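Local coordinates for protein glutathione S-transferase (Bombyx mori, PDB 5ZFG) that metabolises the insecticide diazinon and probably conjugates glutathione to electrophilic compounds, as other glutathione transferases do, at residues Asn165-Leu170 with Lys185-Phe190; Leu170-Phe175 with Ser203-Ile208. All coordinates share one frame; numbering follows the deposited sequence. Where two conformers were deposited one is given.

Contact 1. Residues Asn165-Leu170 with Lys185-Phe190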
loop_
_atom_site.group_PDB
_atom_site.type_symbol
_atom_site.label_atom_id
_atom_site.label_comp_id
_atom_site.label_asym_id
_atom_site.label_seq_id
_atom_site.Cartn_x
_atom_site.Cartn_y
_atom_site.Cartn_z
ATOM N N ASN B 165 -9.015 12.416 -3.774
ATOM C CA ASN B 165 -9.831 11.777 -4.794
ATOM C C ASN B 165 -10.766 10.711 -4.224
ATOM O O ASN B 165 -11.838 10.473 -4.792
ATOM C CB ASN B 165 -8.910 11.226 -5.874
ATOM C CG ASN B 165 -8.272 12.342 -6.669
ATOM O OD1 ASN B 165 -8.985 13.212 -7.188
ATOM N ND2 ASN B 165 -6.949 12.353 -6.758
ATOM N N SER B 166 -10.403 10.064 -3.113
ATOM C CA SER B 166 -11.383 9.231 -2.420
ATOM C C SER B 166 -12.542 10.088 -1.904
ATOM O O SER B 166 -13.719 9.753 -2.091
ATOM C CB SER B 166 -10.712 8.473 -1.272
ATOM O OG SER B 166 -9.727 7.562 -1.757
ATOM N N THR B 167 -12.218 11.211 -1.253
ATOM C CA THR B 167 -13.241 12.095 -0.693
ATOM C C THR B 167 -14.095 12.721 -1.790
ATOM O O THR B 167 -15.296 12.957 -1.593
ATOM C CB THR B 167 -12.567 13.185 0.147
ATOM O OG1 THR B 167 -11.666 12.574 1.097
ATOM C CG2 THR B 167 -13.614 14.019 0.892
ATOM N N MET B 168 -13.490 12.980 -2.948
ATOM C CA MET B 168 -14.229 13.517 -4.083
ATOM C C MET B 168 -15.397 12.617 -4.467
ATOM O O MET B 168 -16.452 13.116 -4.882
ATOM C CB MET B 168 -13.271 13.729 -5.264
ATOM C CG MET B 168 -13.975 14.092 -6.593
ATOM S SD MET B 168 -14.548 12.647 -7.514
ATOM C CE MET B 168 -12.952 12.066 -8.116
ATOM N N THR B 169 -15.261 11.290 -4.301
ATOM C CA THR B 169 -16.363 10.416 -4.676
ATOM C C THR B 169 -17.536 10.539 -3.712
ATOM O O THR B 169 -18.672 10.242 -4.099
ATOM C CB THR B 169 -15.928 8.951 -4.758
ATOM O OG1 THR B 169 -15.667 8.450 -3.438
ATOM C CG2 THR B 169 -14.692 8.783 -5.655
ATOM N N LEU B 170 -17.295 10.972 -2.472
ATOM C CA LEU B 170 -18.408 11.294 -1.591
ATOM C C LEU B 170 -19.142 12.532 -2.094
ATOM O O LEU B 170 -20.378 12.551 -2.159
ATOM C CB LEU B 170 -17.916 11.499 -0.155
ATOM C CG LEU B 170 -17.363 10.226 0.501
ATOM C CD1 LEU B 170 -16.553 10.570 1.748
ATOM C CD2 LEU B 170 -18.486 9.236 0.845
ATOM N N LYS B 185 -12.725 21.119 5.920
ATOM C CA LYS B 185 -11.854 22.268 5.696
ATOM C C LYS B 185 -10.681 21.910 4.789
ATOM O O LYS B 185 -10.377 22.638 3.838
ATOM C CB LYS B 185 -11.359 22.806 7.041
ATOM C CG LYS B 185 -10.439 24.005 6.957
ATOM C CD LYS B 185 -11.075 25.169 6.219
ATOM C CE LYS B 185 -10.276 26.454 6.446
ATOM N NZ LYS B 185 -9.180 26.262 7.447
ATOM N N TRP B 186 -10.006 20.791 5.072
ATOM C CA TRP B 186 -8.867 20.359 4.260
ATOM C C TRP B 186 -9.271 20.165 2.801
ATOM O O TRP B 186 -8.589 20.641 1.882
ATOM C CB TRP B 186 -8.297 19.066 4.856
ATOM C CG TRP B 186 -7.558 18.152 3.908
ATOM C CD1 TRP B 186 -6.264 18.263 3.506
ATOM C CD2 TRP B 186 -8.067 16.957 3.297
ATOM N NE1 TRP B 186 -5.936 17.227 2.663
ATOM C CE2 TRP B 186 -7.025 16.410 2.521
ATOM C CE3 TRP B 186 -9.301 16.302 3.328
ATOM C CZ2 TRP B 186 -7.177 15.235 1.791
ATOM C CZ3 TRP B 186 -9.457 15.145 2.588
ATOM C CH2 TRP B 186 -8.396 14.623 1.827
ATOM N N TYR B 187 -10.381 19.464 2.579
ATOM C CA TYR B 187 -10.850 19.170 1.228
ATOM C C TYR B 187 -11.182 20.451 0.473
ATOM O O TYR B 187 -10.772 20.640 -0.681
ATOM C CB TYR B 187 -12.065 18.248 1.329
ATOM C CG TYR B 187 -12.719 17.830 0.038
ATOM C CD1 TYR B 187 -12.159 16.849 -0.781
ATOM C CD2 TYR B 187 -13.929 18.385 -0.342
ATOM C CE1 TYR B 187 -12.799 16.450 -1.953
ATOM C CE2 TYR B 187 -14.556 18.005 -1.489
ATOM C CZ TYR B 187 -14.000 17.047 -2.300
ATOM O OH TYR B 187 -14.666 16.688 -3.443
ATOM N N ASN B 188 -11.902 21.368 1.123
ATOM C CA ASN B 188 -12.276 22.600 0.436
ATOM C C ASN B 188 -11.110 23.573 0.309
ATOM O O ASN B 188 -11.021 24.282 -0.699
ATOM C CB ASN B 188 -13.464 23.246 1.146
ATOM C CG ASN B 188 -14.761 22.545 0.823
ATOM O OD1 ASN B 188 -15.288 22.677 -0.281
ATOM N ND2 ASN B 188 -15.270 21.762 1.773
ATOM N N ASP B 189 -10.207 23.620 1.294
ATOM C CA ASP B 189 -8.997 24.424 1.140
ATOM C C ASP B 189 -8.154 23.949 -0.039
ATOM O O ASP B 189 -7.483 24.760 -0.694
ATOM C CB ASP B 189 -8.149 24.380 2.414
ATOM C CG ASP B 189 -8.688 25.272 3.523
ATOM O OD1 ASP B 189 -9.711 25.966 3.323
ATOM O OD2 ASP B 189 -8.077 25.257 4.609
ATOM N N PHE B 190 -8.156 22.640 -0.312
ATOM C CA PHE B 190 -7.388 22.127 -1.441
ATOM C C PHE B 190 -7.878 22.732 -2.752
ATOM O O PHE B 190 -7.069 23.145 -3.598
ATOM C CB PHE B 190 -7.470 20.596 -1.475
ATOM C CG PHE B 190 -6.817 19.979 -2.679
ATOM C CD1 PHE B 190 -5.445 19.751 -2.705
ATOM C CD2 PHE B 190 -7.577 19.618 -3.787
ATOM C CE1 PHE B 190 -4.835 19.177 -3.828
ATOM C CE2 PHE B 190 -6.979 19.050 -4.909
ATOM C CZ PHE B 190 -5.604 18.832 -4.924
#
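The side chain of Thr167 lies over one face of the Tyr187 ring. Its methyl CG2 makes a CH-pi contact, 4.0 Å from the centroid of that ring and displaced toward the rim on the CD1 and CE1 side. Thr167 CG2 comes within 3.6 Å of Tyr187 CD1. The two side chains run past each other in opposite directions. With chi1 at 179°, the Tyr187 ring swings away from its own backbone N and reaches helix 160-172. The ring's far end then meets the next residue: Tyr187 OH sits 3.3 Å from Met168 CA and 3.7 Å from Met168 CB. Tyr187 OH also hydrogen-bonds to Glu171 OE1, one turn along from Met168.

The other branch of Thr167 serves a different neighbour. OG1 lies at the edge of the Trp186 indole, near its plane, with Thr167 OG1 3.7 Å from Trp186 CZ3. This is a van der Waals contact. The polar needs of OG1 are met by Tyr106 OH and by Leu163 O, while the indole NE1 bonds to Asp160. All four touching residues are buried, and their polar ends are satisfied within the protein.

The two helix segments cross at -100°, with axes 11.0 Å apart. The crossing belongs to the all-helical C-terminal domain of the GST fold. Helix 89-114 lies against helix 160-172 through Ser166 and Thr169, and helix 195-208 covers Met168.

Contact 2. Residues Leu170-Phe175 with Ser203-Ile208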
loop_
_atom_site.group_PDB
_atom_site.type_symbol
_atom_site.label_atom_id
_atom_site.label_comp_id
_atom_site.label_asym_id
_atom_site.label_seq_id
_atom_site.Cartn_x
_atom_site.Cartn_y
_atom_site.Cartn_z
ATOM N N LEU B 170 -17.295 10.972 -2.472
ATOM C CA LEU B 170 -18.408 11.294 -1.591
ATOM C C LEU B 170 -19.142 12.532 -2.094
ATOM O O LEU B 170 -20.378 12.551 -2.159
ATOM C CB LEU B 170 -17.916 11.499 -0.155
ATOM C CG LEU B 170 -17.363 10.226 0.501
ATOM C CD1 LEU B 170 -16.553 10.570 1.748
ATOM C CD2 LEU B 170 -18.486 9.236 0.845
ATOM N N GLU B 171 -18.397 13.574 -2.475
ATOM C CA GLU B 171 -19.065 14.746 -3.035
ATOM C C GLU B 171 -19.843 14.388 -4.297
ATOM O O GLU B 171 -20.926 14.940 -4.541
ATOM C CB GLU B 171 -18.069 15.871 -3.333
ATOM C CG GLU B 171 -18.789 17.146 -3.828
ATOM C CD GLU B 171 -17.863 18.310 -4.172
ATOM O OE1 GLU B 171 -16.633 18.215 -3.977
ATOM O OE2 GLU B 171 -18.385 19.343 -4.648
ATOM N N ALA B 172 -19.327 13.449 -5.091
ATOM C CA ALA B 172 -19.982 13.088 -6.344
ATOM C C ALA B 172 -21.379 12.537 -6.121
ATOM O O ALA B 172 -22.234 12.659 -7.002
ATOM C CB ALA B 172 -19.137 12.069 -7.109
ATOM N N ILE B 173 -21.628 11.908 -4.973
ATOM C CA ILE B 173 -22.947 11.361 -4.672
ATOM C C ILE B 173 -23.713 12.235 -3.677
ATOM O O ILE B 173 -24.725 11.791 -3.119
ATOM C CB ILE B 173 -22.851 9.906 -4.173
ATOM C CG1 ILE B 173 -22.150 9.825 -2.813
ATOM C CG2 ILE B 173 -22.152 9.029 -5.197
ATOM C CD1 ILE B 173 -22.616 8.637 -1.980
ATOM N N ASP B 174 -23.250 13.468 -3.451
ATOM C CA ASP B 174 -23.893 14.424 -2.546
ATOM C C ASP B 174 -23.933 13.905 -1.111
ATOM O O ASP B 174 -24.869 14.194 -0.360
ATOM C CB ASP B 174 -25.301 14.796 -3.029
ATOM C CG ASP B 174 -25.808 16.087 -2.413
ATOM O OD1 ASP B 174 -25.070 17.091 -2.432
ATOM O OD2 ASP B 174 -26.948 16.094 -1.909
ATOM N N PHE B 175 -22.910 13.141 -0.732
ATOM C CA PHE B 175 -22.752 12.660 0.634
ATOM C C PHE B 175 -22.292 13.812 1.516
ATOM O O PHE B 175 -21.237 14.403 1.266
ATOM C CB PHE B 175 -21.732 11.519 0.650
ATOM C CG PHE B 175 -21.681 10.740 1.941
ATOM C CD1 PHE B 175 -21.121 11.296 3.085
ATOM C CD2 PHE B 175 -22.154 9.434 1.991
ATOM C CE1 PHE B 175 -21.057 10.578 4.270
ATOM C CE2 PHE B 175 -22.099 8.706 3.167
ATOM C CZ PHE B 175 -21.551 9.281 4.312
ATOM N N SER B 203 -13.138 17.190 -13.140
ATOM C CA SER B 203 -13.550 16.592 -14.407
ATOM C C SER B 203 -14.034 15.161 -14.206
ATOM O O SER B 203 -15.030 14.739 -14.806
ATOM C CB SER B 203 -12.392 16.643 -15.403
ATOM O OG SER B 203 -12.707 15.957 -16.597
ATOM N N ALA B 204 -13.337 14.394 -13.358
ATOM C CA ALA B 204 -13.803 13.048 -13.041
ATOM C C ALA B 204 -15.098 13.088 -12.237
ATOM O O ALA B 204 -15.994 12.271 -12.466
ATOM C CB ALA B 204 -12.732 12.284 -12.260
ATOM N N MET B 205 -15.202 14.016 -11.273
ATOM C CA MET B 205 -16.404 14.089 -10.443
ATOM C C MET B 205 -17.645 14.259 -11.303
ATOM O O MET B 205 -18.670 13.605 -11.062
ATOM C CB MET B 205 -16.305 15.234 -9.430
ATOM C CG MET B 205 -17.481 15.274 -8.423
ATOM S SD MET B 205 -17.245 16.564 -7.176
ATOM C CE MET B 205 -17.703 18.027 -8.122
ATOM N N LYS B 206 -17.566 15.119 -12.329
ATOM C CA LYS B 206 -18.716 15.308 -13.210
ATOM C C LYS B 206 -19.041 14.039 -13.988
ATOM O O LYS B 206 -20.216 13.771 -14.271
ATOM C CB LYS B 206 -18.470 16.474 -14.169
ATOM C CG LYS B 206 -18.288 17.837 -13.500
ATOM C CD LYS B 206 -19.530 18.289 -12.715
ATOM C CE LYS B 206 -20.830 18.134 -13.514
ATOM N NZ LYS B 206 -20.772 18.772 -14.866
ATOM N N GLU B 207 -18.028 13.238 -14.336
ATOM C CA GLU B 207 -18.303 11.954 -14.978
ATOM C C GLU B 207 -18.969 10.991 -14.005
ATOM O O GLU B 207 -19.972 10.350 -14.335
ATOM C CB GLU B 207 -17.014 11.344 -15.529
ATOM C CG GLU B 207 -16.497 12.030 -16.766
ATOM C CD GLU B 207 -15.328 11.291 -17.397
ATOM O OE1 GLU B 207 -15.133 10.100 -17.083
ATOM O OE2 GLU B 207 -14.607 11.907 -18.208
ATOM N N ILE B 208 -18.417 10.878 -12.796
ATOM C CA ILE B 208 -18.989 10.007 -11.777
ATOM C C ILE B 208 -20.407 10.442 -11.425
ATOM O O ILE B 208 -21.260 9.606 -11.097
ATOM C CB ILE B 208 -18.054 9.983 -10.552
ATOM C CG1 ILE B 208 -16.717 9.357 -10.955
ATOM C CG2 ILE B 208 -18.684 9.232 -9.369
ATOM C CD1 ILE B 208 -15.625 9.520 -9.929
#
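Ala172 meets helix 195-208 where helix 160-172 ends in a Schellman motif, within the helical C-terminal domain of the GST fold. Asp174, with positive phi, is the C-prime residue. Phe175 N bonds to Leu170 O, and Asp174 N bonds to Glu171 O. Leu170 O also accepts from Ile173 N, the two donors arriving from opposite faces of its plane.

The close-packed part centres on the methyl of Ala172, which points at the other helix. Ala172 CB touches Met205 CG at 3.8 Å and Ile208 CG2 at 3.7 Å. The short side chain lets the backbones come close: Ala172 CA and Met205 CA are 5.5 Å apart. Met205 is buried, and Met168 packs on it from the same helix as Ala172.

Toward solvent the chemistry changes. Glu171 is partly exposed and extended, and it crosses the Met205 side chain at about a right angle. Its carboxylate rests close against the thioether without bonding to it. OE1 is instead held by Tyr187 OH and by a salt bridge to Lys191, which would probably stabilise its negative charge. A leucine in place of Glu171 would probably leave Lys191 without its salt-bridge mate and Tyr187 OH without this hydrogen-bond partner.

The Met205 chain is extended as far as its sulfur, which brings Met205 SD to 3.5 Å from Glu171 CD. The bend at chi3 (78°) then sets Met205 CE 3.8 Å from Glu171 OE2.

Overall arrangement
Both contacts use helix 160-172, and they share Leu170. Contact 1 joins it to helix 181-193. Contact 2 joins its C-terminal end to helix 195-208, which follows helix 181-193 in the chain. Their centres are 11 Å apart. Contact 1 is buried and sets two aromatic rings against Thr167 and Met168. Contact 2 is only partly buried and rests on an alanine methyl, an isoleucine and a methionine thioether beside a carboxylate. The two meet directly, through a polar link between Tyr187 and Glu171 and through packing. Met168 SD lies 3.7 Å from Met205 CB, so the methionines of the two contacts pack together.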